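Local atomic coordinates of response regulator ChrA (Corynebacterium diphtheriae, PDB entry 4YN8), a protein that acts as the response regulator of a haem-sensing two-component system and probably binds DNA through a C-terminal LuxR-type helix-turn-helix domain to regulate transcription. Residues M9-H14 / I55-T60; D49-D54 / G73-L78; D88-V93 / N130-R135. The protein carries 1 engineered substitution. All coordinates share one frame; numbering follows the deposited sequence. Where two conformers were deposited one is given.

Contact 1. Residues M9-H14 / I55-T60; sequences MLIDDH and IQMPGT. With MG (magnesium ion), chain F; SO4 (sulfate ion), chain B.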
loop_
_atom_site.group_PDB
_atom_site.type_symbol
_atom_site.label_atom_id
_atom_site.label_comp_id
_atom_site.label_asym_id
_atom_site.label_seq_id
_atom_site.Cartn_x
_atom_site.Cartn_y
_atom_site.Cartn_z
ATOM N N MET A 9 6.234 21.692 -5.851
ATOM C CA MET A 9 4.819 21.660 -5.496
ATOM C C MET A 9 4.599 20.601 -4.437
ATOM O O MET A 9 4.978 19.466 -4.628
ATOM C CB MET A 9 3.908 21.362 -6.665
ATOM C CG MET A 9 2.420 21.310 -6.267
ATOM S SD MET A 9 1.405 21.432 -7.769
ATOM C CE MET A 9 -0.043 22.236 -7.126
ATOM N N LEU A 10 4.010 21.012 -3.332
ATOM C CA LEU A 10 3.845 20.157 -2.154
ATOM C C LEU A 10 2.379 19.875 -1.982
ATOM O O LEU A 10 1.586 20.810 -1.863
ATOM C CB LEU A 10 4.353 20.906 -0.929
ATOM C CG LEU A 10 4.115 20.230 0.424
ATOM C CD1 LEU A 10 4.891 18.936 0.442
ATOM C CD2 LEU A 10 4.600 21.169 1.498
ATOM N N ILE A 11 2.022 18.602 -1.916
ATOM C CA ILE A 11 0.626 18.155 -1.942
ATOM C C ILE A 11 0.378 17.263 -0.732
ATOM O O ILE A 11 1.123 16.294 -0.506
ATOM C CB ILE A 11 0.354 17.386 -3.218
ATOM C CG1 ILE A 11 0.758 18.251 -4.415
ATOM C CG2 ILE A 11 -1.130 17.005 -3.319
ATOM C CD1 ILE A 11 0.345 17.685 -5.755
ATOM N N ASP A 12 -0.631 17.618 0.056
ATOM C CA ASP A 12 -1.010 16.841 1.242
ATOM C C ASP A 12 -2.374 17.346 1.654
ATOM O O ASP A 12 -2.583 18.562 1.714
ATOM C CB ASP A 12 0.013 17.094 2.370
ATOM C CG ASP A 12 -0.182 16.209 3.585
ATOM O OD1 ASP A 12 -1.315 15.797 3.953
ATOM O OD2 ASP A 12 0.881 15.929 4.186
ATOM N N ASP A 13 -3.256 16.424 2.003
ATOM C CA ASP A 13 -4.624 16.801 2.391
ATOM C C ASP A 13 -4.728 17.342 3.800
ATOM O O ASP A 13 -5.816 17.849 4.206
ATOM C CB ASP A 13 -5.553 15.618 2.264
ATOM C CG ASP A 13 -7.024 16.009 2.426
ATOM O OD1 ASP A 13 -7.448 17.006 1.802
ATOM O OD2 ASP A 13 -7.718 15.296 3.170
ATOM N N HIS A 14 -3.656 17.210 4.558
ATOM C CA HIS A 14 -3.604 17.608 5.975
ATOM C C HIS A 14 -2.776 18.815 6.198
ATOM O O HIS A 14 -1.563 18.724 6.258
ATOM C CB HIS A 14 -3.133 16.396 6.804
ATOM C CG HIS A 14 -3.935 15.191 6.518
ATOM N ND1 HIS A 14 -3.538 14.200 5.621
ATOM C CD2 HIS A 14 -5.195 14.903 6.866
ATOM C CE1 HIS A 14 -4.530 13.337 5.491
ATOM N NE2 HIS A 14 -5.547 13.761 6.220
ATOM N N ILE A 55 0.258 10.106 0.099
ATOM C CA ILE A 55 -0.542 9.090 -0.553
ATOM C C ILE A 55 -2.055 9.318 -0.340
ATOM O O ILE A 55 -2.807 9.478 -1.311
ATOM C CB ILE A 55 -0.180 7.660 -0.068
ATOM C CG1 ILE A 55 1.305 7.398 -0.195
ATOM C CG2 ILE A 55 -1.069 6.644 -0.742
ATOM C CD1 ILE A 55 1.728 6.082 0.436
ATOM N N GLN A 56 -2.488 9.380 0.916
ATOM C CA GLN A 56 -3.909 9.402 1.311
ATOM C C GLN A 56 -4.570 10.737 1.117
ATOM O O GLN A 56 -4.425 11.569 1.952
ATOM C CB GLN A 56 -3.990 9.126 2.822
ATOM C CG GLN A 56 -3.352 7.839 3.232
ATOM C CD GLN A 56 -3.682 7.487 4.666
ATOM O OE1 GLN A 56 -2.861 7.669 5.597
ATOM N NE2 GLN A 56 -4.904 7.024 4.855
ATOM N N MET A 57 -5.299 10.947 0.016
ATOM C CA MET A 57 -6.007 12.222 -0.186
ATOM C C MET A 57 -7.312 11.920 -0.912
ATOM O O MET A 57 -7.336 11.088 -1.817
ATOM C CB MET A 57 -5.210 13.169 -1.099
ATOM C CG MET A 57 -3.832 13.427 -0.576
ATOM S SD MET A 57 -2.756 14.516 -1.520
ATOM C CE MET A 57 -2.526 13.538 -2.973
ATOM N N PRO A 58 -8.372 12.660 -0.574
ATOM C CA PRO A 58 -9.653 12.436 -1.230
ATOM C C PRO A 58 -9.603 12.970 -2.659
ATOM O O PRO A 58 -8.813 13.863 -2.995
ATOM C CB PRO A 58 -10.603 13.276 -0.348
ATOM C CG PRO A 58 -9.820 14.524 -0.119
ATOM C CD PRO A 58 -8.373 13.981 0.111
ATOM N N GLY A 59 -10.432 12.440 -3.528
ATOM C CA GLY A 59 -10.472 12.896 -4.891
ATOM C C GLY A 59 -9.396 12.202 -5.673
ATOM O O GLY A 59 -9.602 11.099 -6.143
ATOM N N THR A 60 -8.262 12.842 -5.879
ATOM C CA THR A 60 -7.154 12.205 -6.577
ATOM C C THR A 60 -6.054 12.007 -5.576
ATOM O O THR A 60 -5.524 12.982 -5.029
ATOM C CB THR A 60 -6.627 13.095 -7.739
ATOM O OG1 THR A 60 -7.716 13.349 -8.650
ATOM C CG2 THR A 60 -5.485 12.474 -8.481
HETATM MG MG MG F . -1.517 13.737 4.438
HETATM S S SO4 B . 0.327 9.007 3.900
HETATM O O1 SO4 B . 1.088 9.482 5.070
HETATM O O2 SO4 B . -0.363 7.765 4.255
HETATM O O3 SO4 B . -0.713 9.913 3.354
HETATM O O4 SO4 B . 1.281 8.722 2.736
HETATM O O HOH W 1 -1.699 11.805 4.904
HETATM O O HOH W 2 -2.570 13.729 2.512
HETATM O O HOH W 3 -0.264 14.439 5.911
#
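Strand residues 9-11 run out into the loop 12-14, which passes beside the irregular turn 55-60, the backbones coming nearest at Asp13 and Met57 (CA to CA 5.4 Å). Met57 lays its thioether across Ile11 at about a right angle, SD 3.5 Å from the CG2 methyl of Ile11. Asp13 and Pro58 meet tip to tip, CG of Asp13 3.4 Å from CD of Pro58. Asp12 points the other way, CG anti to its backbone N (chi1 -173°), and gives OD1 to the magnesium ion at 2.1 Å. The same OD1 accepts the backbone N-H of His14 (N to OD1 2.8 Å), an Asx turn. His14 ND1 binds the metal at 2.4 Å, and three waters and Asp54 complete six ligands. A sulfate, probably from the crystallisation liquor, takes a bond from Gln56 N to its O3 (3.1 Å) and from Ile55 N to its O4. Metal charge and N-H donor together would probably keep Asp12 ionised, while the sulfate, also held by Thr81, Thr85 and Lys103 and linked to the metal through a water, may mark where a phosphoryl group would sit beside the metal site of this receiver domain.

Contact 2. Residues D49-D54 / G73-L78; sequences DVVVTD and GGPPVL. With MG (magnesium ion), chain F.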
loop_
_atom_site.group_PDB
_atom_site.type_symbol
_atom_site.label_atom_id
_atom_site.label_comp_id
_atom_site.label_asym_id
_atom_site.label_seq_id
_atom_site.Cartn_x
_atom_site.Cartn_y
_atom_site.Cartn_z
ATOM N N ASP A 49 9.381 21.933 -10.726
ATOM C CA ASP A 49 10.529 21.028 -10.975
ATOM C C ASP A 49 10.329 19.628 -10.347
ATOM O O ASP A 49 10.715 18.625 -10.938
ATOM C CB ASP A 49 11.773 21.641 -10.387
ATOM C CG ASP A 49 12.258 22.882 -11.134
ATOM O OD1 ASP A 49 12.166 22.877 -12.384
ATOM O OD2 ASP A 49 12.720 23.840 -10.470
ATOM N N VAL A 50 9.708 19.602 -9.170
ATOM C CA VAL A 50 9.490 18.365 -8.410
ATOM C C VAL A 50 8.114 18.463 -7.740
ATOM O O VAL A 50 7.804 19.495 -7.150
ATOM C CB VAL A 50 10.586 18.207 -7.325
ATOM C CG1 VAL A 50 10.274 17.004 -6.484
ATOM C CG2 VAL A 50 12.009 18.042 -7.951
ATOM N N VAL A 51 7.340 17.405 -7.819
ATOM C CA VAL A 51 6.149 17.276 -7.029
ATOM C C VAL A 51 6.427 16.397 -5.815
ATOM O O VAL A 51 6.928 15.249 -5.979
ATOM C CB VAL A 51 4.977 16.676 -7.842
ATOM C CG1 VAL A 51 3.797 16.369 -6.956
ATOM C CG2 VAL A 51 4.559 17.589 -8.979
ATOM N N VAL A 52 6.130 16.927 -4.645
ATOM C CA VAL A 52 6.297 16.185 -3.398
ATOM C C VAL A 52 4.894 15.917 -2.881
ATOM O O VAL A 52 4.151 16.848 -2.572
ATOM C CB VAL A 52 7.139 16.973 -2.385
ATOM C CG1 VAL A 52 7.232 16.246 -1.049
ATOM C CG2 VAL A 52 8.527 17.262 -2.957
ATOM N N THR A 53 4.519 14.636 -2.772
ATOM C CA THR A 53 3.126 14.296 -2.458
ATOM C C THR A 53 3.013 13.174 -1.424
ATOM O O THR A 53 3.883 12.368 -1.350
ATOM C CB THR A 53 2.331 13.872 -3.727
ATOM O OG1 THR A 53 0.910 13.729 -3.400
ATOM C CG2 THR A 53 2.789 12.598 -4.323
ATOM N N ASP A 54 1.965 13.331 -0.604
ATOM C CA ASP A 54 1.268 12.358 0.244
ATOM C C ASP A 54 0.636 11.223 -0.556
ATOM O O ASP A 54 0.394 11.379 -1.761
ATOM C CB ASP A 54 0.042 13.245 0.779
ATOM C CG ASP A 54 -0.519 12.808 2.016
ATOM O OD1 ASP A 54 0.145 12.906 3.106
ATOM O OD2 ASP A 54 -1.706 12.450 1.964
ATOM N N GLY A 73 4.356 12.734 -18.909
ATOM C CA GLY A 73 5.776 13.090 -18.988
ATOM C C GLY A 73 5.989 14.355 -18.145
ATOM O O GLY A 73 6.667 15.283 -18.580
ATOM N N GLY A 74 5.377 14.382 -16.955
ATOM C CA GLY A 74 5.194 15.592 -16.080
ATOM C C GLY A 74 6.411 15.619 -15.246
ATOM O O GLY A 74 7.352 14.853 -15.479
ATOM N N PRO A 75 6.426 16.458 -14.217
ATOM C CA PRO A 75 7.648 16.459 -13.414
ATOM C C PRO A 75 7.765 15.196 -12.587
ATOM O O PRO A 75 6.786 14.502 -12.421
ATOM C CB PRO A 75 7.505 17.671 -12.505
ATOM C CG PRO A 75 6.074 18.031 -12.539
ATOM C CD PRO A 75 5.441 17.474 -13.796
ATOM N N PRO A 76 8.975 14.882 -12.145
ATOM C CA PRO A 76 9.185 13.713 -11.305
ATOM C C PRO A 76 8.575 13.941 -9.936
ATOM O O PRO A 76 8.416 15.076 -9.493
ATOM C CB PRO A 76 10.706 13.629 -11.215
ATOM C CG PRO A 76 11.191 14.999 -11.338
ATOM C CD PRO A 76 10.232 15.622 -12.353
ATOM N N VAL A 77 8.217 12.833 -9.285
ATOM C CA VAL A 77 7.445 12.818 -8.040
ATOM C C VAL A 77 8.240 12.147 -6.916
ATOM O O VAL A 77 8.869 11.096 -7.138
ATOM C CB VAL A 77 6.157 12.042 -8.222
ATOM C CG1 VAL A 77 5.357 11.887 -6.923
ATOM C CG2 VAL A 77 5.351 12.689 -9.343
ATOM N N LEU A 78 8.258 12.802 -5.760
ATOM C CA LEU A 78 8.738 12.211 -4.531
ATOM C C LEU A 78 7.518 11.934 -3.666
ATOM O O LEU A 78 6.792 12.873 -3.290
ATOM C CB LEU A 78 9.732 13.162 -3.820
ATOM C CG LEU A 78 10.090 12.837 -2.377
ATOM C CD1 LEU A 78 10.818 11.478 -2.414
ATOM C CD2 LEU A 78 10.977 13.956 -1.852
HETATM MG MG MG F . -1.517 13.737 4.438
HETATM O O HOH W 1 -1.699 11.805 4.904
HETATM O O HOH W 2 -2.570 13.729 2.512
HETATM O O HOH W 3 -0.264 14.439 5.911
#
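Three main-chain hydrogen bonds join the strands in parallel register, Val51 paired with Val77 and Val52 with Leu78. Val51 bonds through both its N and its O: the N gives a bond to Pro76 O (3.1 Å), and the O accepts from Leu78 N (2.8 Å). Leu78 O then receives Thr53 N at 2.9 Å. Each donor approaches nearly along the C=O axis. Val51 O also meets the CA-H of Val77, with CA 3.2 Å away. On the face shared by Val51, Thr53 and Val77, the CG2 methyl of Thr53 crosses obliquely over CG1 of Val77 at 3.7 Å. Thr53 holds OG1 anti to its backbone N (chi1 -172°), which puts CG2 in the crowded position between N and the carbonyl carbon; OG1 bonds in turn to the Asp54 carbonyl, in its plane on a lone pair. At the strand entrance Pro75 CG rests on Val51 CG2, and Pro76 CD lies 3.4 Å from Asp49 O. Next along the chain from Thr53, Asp54 OD1 binds magnesium at 2.3 Å and accepts from Lys103. This is the strand pairing of a beta-alpha-beta unit. Helix 62-72, the crossover, covers Val51, Thr53 and Val77 through Leu65, Thr66 and Leu69; on the other face Thr117 and Phe118 of helix 107-119 pack on Val50, and strand 6-11 flanks 50-53 away from 77-81.

Contact 3. Residues D88-V93 / N130-R135; sequences DILAAV and NALMQR
Ile89 and Leu132 carry most of the contact between helices 89-93 and 130-135, whose axes approach to 10.2 Å at a crossing angle of -133°. Ile89 points toward the partner helix with CG1 anti to its backbone N (chi1 -176°), and its extended chain drives CD1 against CB of Ala131 at 3.9 Å. Its CG2 branch serves a second neighbour: the aliphatic part of Arg135 slides past it in the opposite direction, CG 3.7 Å from that methyl. Leu132 sends its two methyls to different residues. CD1 lies over the backbone of Leu90, 3.7 Å from CA, and obliquely meets the Leu90 side chain, whereas CD2 faces CG1 of Val93 tip to tip at 4.0 Å. Arg135 bends at chi2 (64°), bringing its guanidinium over the start of helix 89-94, where NH1 bonds to the Ala87 carbonyl. Asp88 N-caps that helix, its OD1 accepting from Ala91 N at 3.1 Å from above the carboxylate plane. Asp88 OD1 and Arg135 NH2 stay 5.2 Å apart, so any attraction would be long-range. Such apolar helix-helix packing, with Asp88 and Arg135 beside it, joins a helix of the CheY-like receiver domain to helix 126-136, which follows the short edge strand 123-124.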
loop_
_atom_site.group_PDB
_atom_site.type_symbol
_atom_site.label_atom_id
_atom_site.label_comp_id
_atom_site.label_asym_id
_atom_site.label_seq_id
_atom_site.Cartn_x
_atom_site.Cartn_y
_atom_site.Cartn_z
ATOM N N ASP A 88 -2.370 2.594 1.026
ATOM C CA ASP A 88 -1.962 1.450 0.236
ATOM C C ASP A 88 -0.530 1.638 -0.221
ATOM O O ASP A 88 -0.246 2.098 -1.361
ATOM C CB ASP A 88 -2.861 1.260 -0.976
ATOM C CG ASP A 88 -2.724 -0.115 -1.591
ATOM O OD1 ASP A 88 -1.727 -0.834 -1.368
ATOM O OD2 ASP A 88 -3.649 -0.450 -2.335
ATOM N N ILE A 89 0.377 1.318 0.700
ATOM C CA ILE A 89 1.799 1.563 0.447
ATOM C C ILE A 89 2.291 0.683 -0.726
ATOM O O ILE A 89 3.119 1.153 -1.516
ATOM C CB ILE A 89 2.631 1.380 1.738
ATOM C CG1 ILE A 89 4.120 1.726 1.488
ATOM C CG2 ILE A 89 2.504 -0.037 2.220
ATOM C CD1 ILE A 89 4.924 1.787 2.783
ATOM N N LEU A 90 1.798 -0.537 -0.867
ATOM C CA LEU A 90 2.209 -1.361 -1.995
ATOM C C LEU A 90 1.781 -0.710 -3.324
ATOM O O LEU A 90 2.592 -0.621 -4.252
ATOM C CB LEU A 90 1.677 -2.752 -1.883
ATOM C CG LEU A 90 1.974 -3.684 -3.078
ATOM C CD1 LEU A 90 3.464 -3.834 -3.280
ATOM C CD2 LEU A 90 1.276 -5.051 -2.869
ATOM N N ALA A 91 0.532 -0.252 -3.412
ATOM C CA ALA A 91 0.111 0.414 -4.676
ATOM C C ALA A 91 0.954 1.653 -4.939
ATOM O O ALA A 91 1.247 1.951 -6.112
ATOM C CB ALA A 91 -1.369 0.755 -4.656
ATOM N N ALA A 92 1.331 2.390 -3.880
ATOM C CA ALA A 92 2.172 3.586 -4.025
ATOM C C ALA A 92 3.543 3.239 -4.571
ATOM O O ALA A 92 4.063 3.907 -5.482
ATOM C CB ALA A 92 2.303 4.372 -2.714
ATOM N N VAL A 93 4.132 2.162 -4.036
ATOM C CA VAL A 93 5.435 1.721 -4.530
ATOM C C VAL A 93 5.302 1.203 -5.982
ATOM O O VAL A 93 6.154 1.482 -6.860
ATOM C CB VAL A 93 6.070 0.710 -3.558
ATOM C CG1 VAL A 93 7.344 0.074 -4.146
ATOM C CG2 VAL A 93 6.408 1.416 -2.235
ATOM N N ASN A 130 11.567 -1.039 4.154
ATOM C CA ASN A 130 11.302 -1.789 5.355
ATOM C C ASN A 130 9.776 -1.715 5.750
ATOM O O ASN A 130 9.158 -2.724 6.104
ATOM C CB ASN A 130 12.290 -1.337 6.474
ATOM C CG ASN A 130 13.789 -1.616 6.161
ATOM O OD1 ASN A 130 14.182 -2.439 5.322
ATOM N ND2 ASN A 130 14.659 -0.889 6.878
ATOM N N ALA A 131 9.153 -0.518 5.655
ATOM C CA ALA A 131 7.738 -0.335 5.929
ATOM C C ALA A 131 6.867 -1.179 4.986
ATOM O O ALA A 131 5.835 -1.750 5.363
ATOM C CB ALA A 131 7.382 1.172 5.788
ATOM N N LEU A 132 7.287 -1.267 3.731
ATOM C CA LEU A 132 6.554 -2.026 2.745
ATOM C C LEU A 132 6.603 -3.508 3.103
ATOM O O LEU A 132 5.611 -4.180 3.083
ATOM C CB LEU A 132 7.166 -1.804 1.383
ATOM C CG LEU A 132 6.605 -2.677 0.240
ATOM C CD1 LEU A 132 5.128 -2.413 0.006
ATOM C CD2 LEU A 132 7.414 -2.491 -1.025
ATOM N N MET A 133 7.790 -4.000 3.446
ATOM C CA MET A 133 7.956 -5.414 3.812
ATOM C C MET A 133 7.156 -5.776 5.024
ATOM O O MET A 133 6.449 -6.776 5.049
ATOM C CB MET A 133 9.409 -5.687 4.092
ATOM C CG MET A 133 10.190 -5.702 2.824
ATOM S SD MET A 133 10.399 -7.395 2.295
ATOM C CE MET A 133 11.458 -8.055 3.588
ATOM N N GLN A 134 7.183 -4.906 6.024
ATOM C CA GLN A 134 6.382 -5.120 7.236
ATOM C C GLN A 134 4.900 -5.188 6.929
ATOM O O GLN A 134 4.201 -6.013 7.463
ATOM C CB GLN A 134 6.581 -4.000 8.249
ATOM C CG GLN A 134 7.978 -3.792 8.790
ATOM C CD GLN A 134 7.935 -3.465 10.282
ATOM O OE1 GLN A 134 6.915 -3.682 10.929
ATOM N NE2 GLN A 134 9.047 -2.993 10.832
ATOM N N ARG A 135 4.422 -4.303 6.038
ATOM C CA ARG A 135 3.019 -4.254 5.711
ATOM C C ARG A 135 2.572 -5.501 4.959
ATOM O O ARG A 135 1.529 -6.052 5.283
ATOM C CB ARG A 135 2.714 -3.000 4.875
ATOM C CG ARG A 135 1.314 -2.878 4.350
ATOM C CD ARG A 135 0.246 -2.742 5.467
ATOM N NE ARG A 135 -0.989 -2.398 4.795
ATOM C CZ ARG A 135 -1.336 -1.158 4.422
ATOM N NH1 ARG A 135 -0.613 -0.110 4.825
ATOM N NH2 ARG A 135 -2.481 -0.975 3.786
#

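In the fold
From the N terminus, strand 6-11 enters contact 1, which closes the chain back on itself at the turn 55-60. Contact 2 opens at 49-54, within that loop, and closes beyond it at 73-78, so contacts 1 and 2 cross. They meet in the sheet, where strands 6-11 and 50-53 are neighbours and Ile11 N lies 2.8 Å from Val52 O, and they share the magnesium ion with its three waters. Contact 3 follows in series: 88-93 meets 130-135 after both earlier loops have closed. Packing of Ile55 on Ala92 joins it to contact 1. Together they tie the metal site and central strands to the helix 126-136.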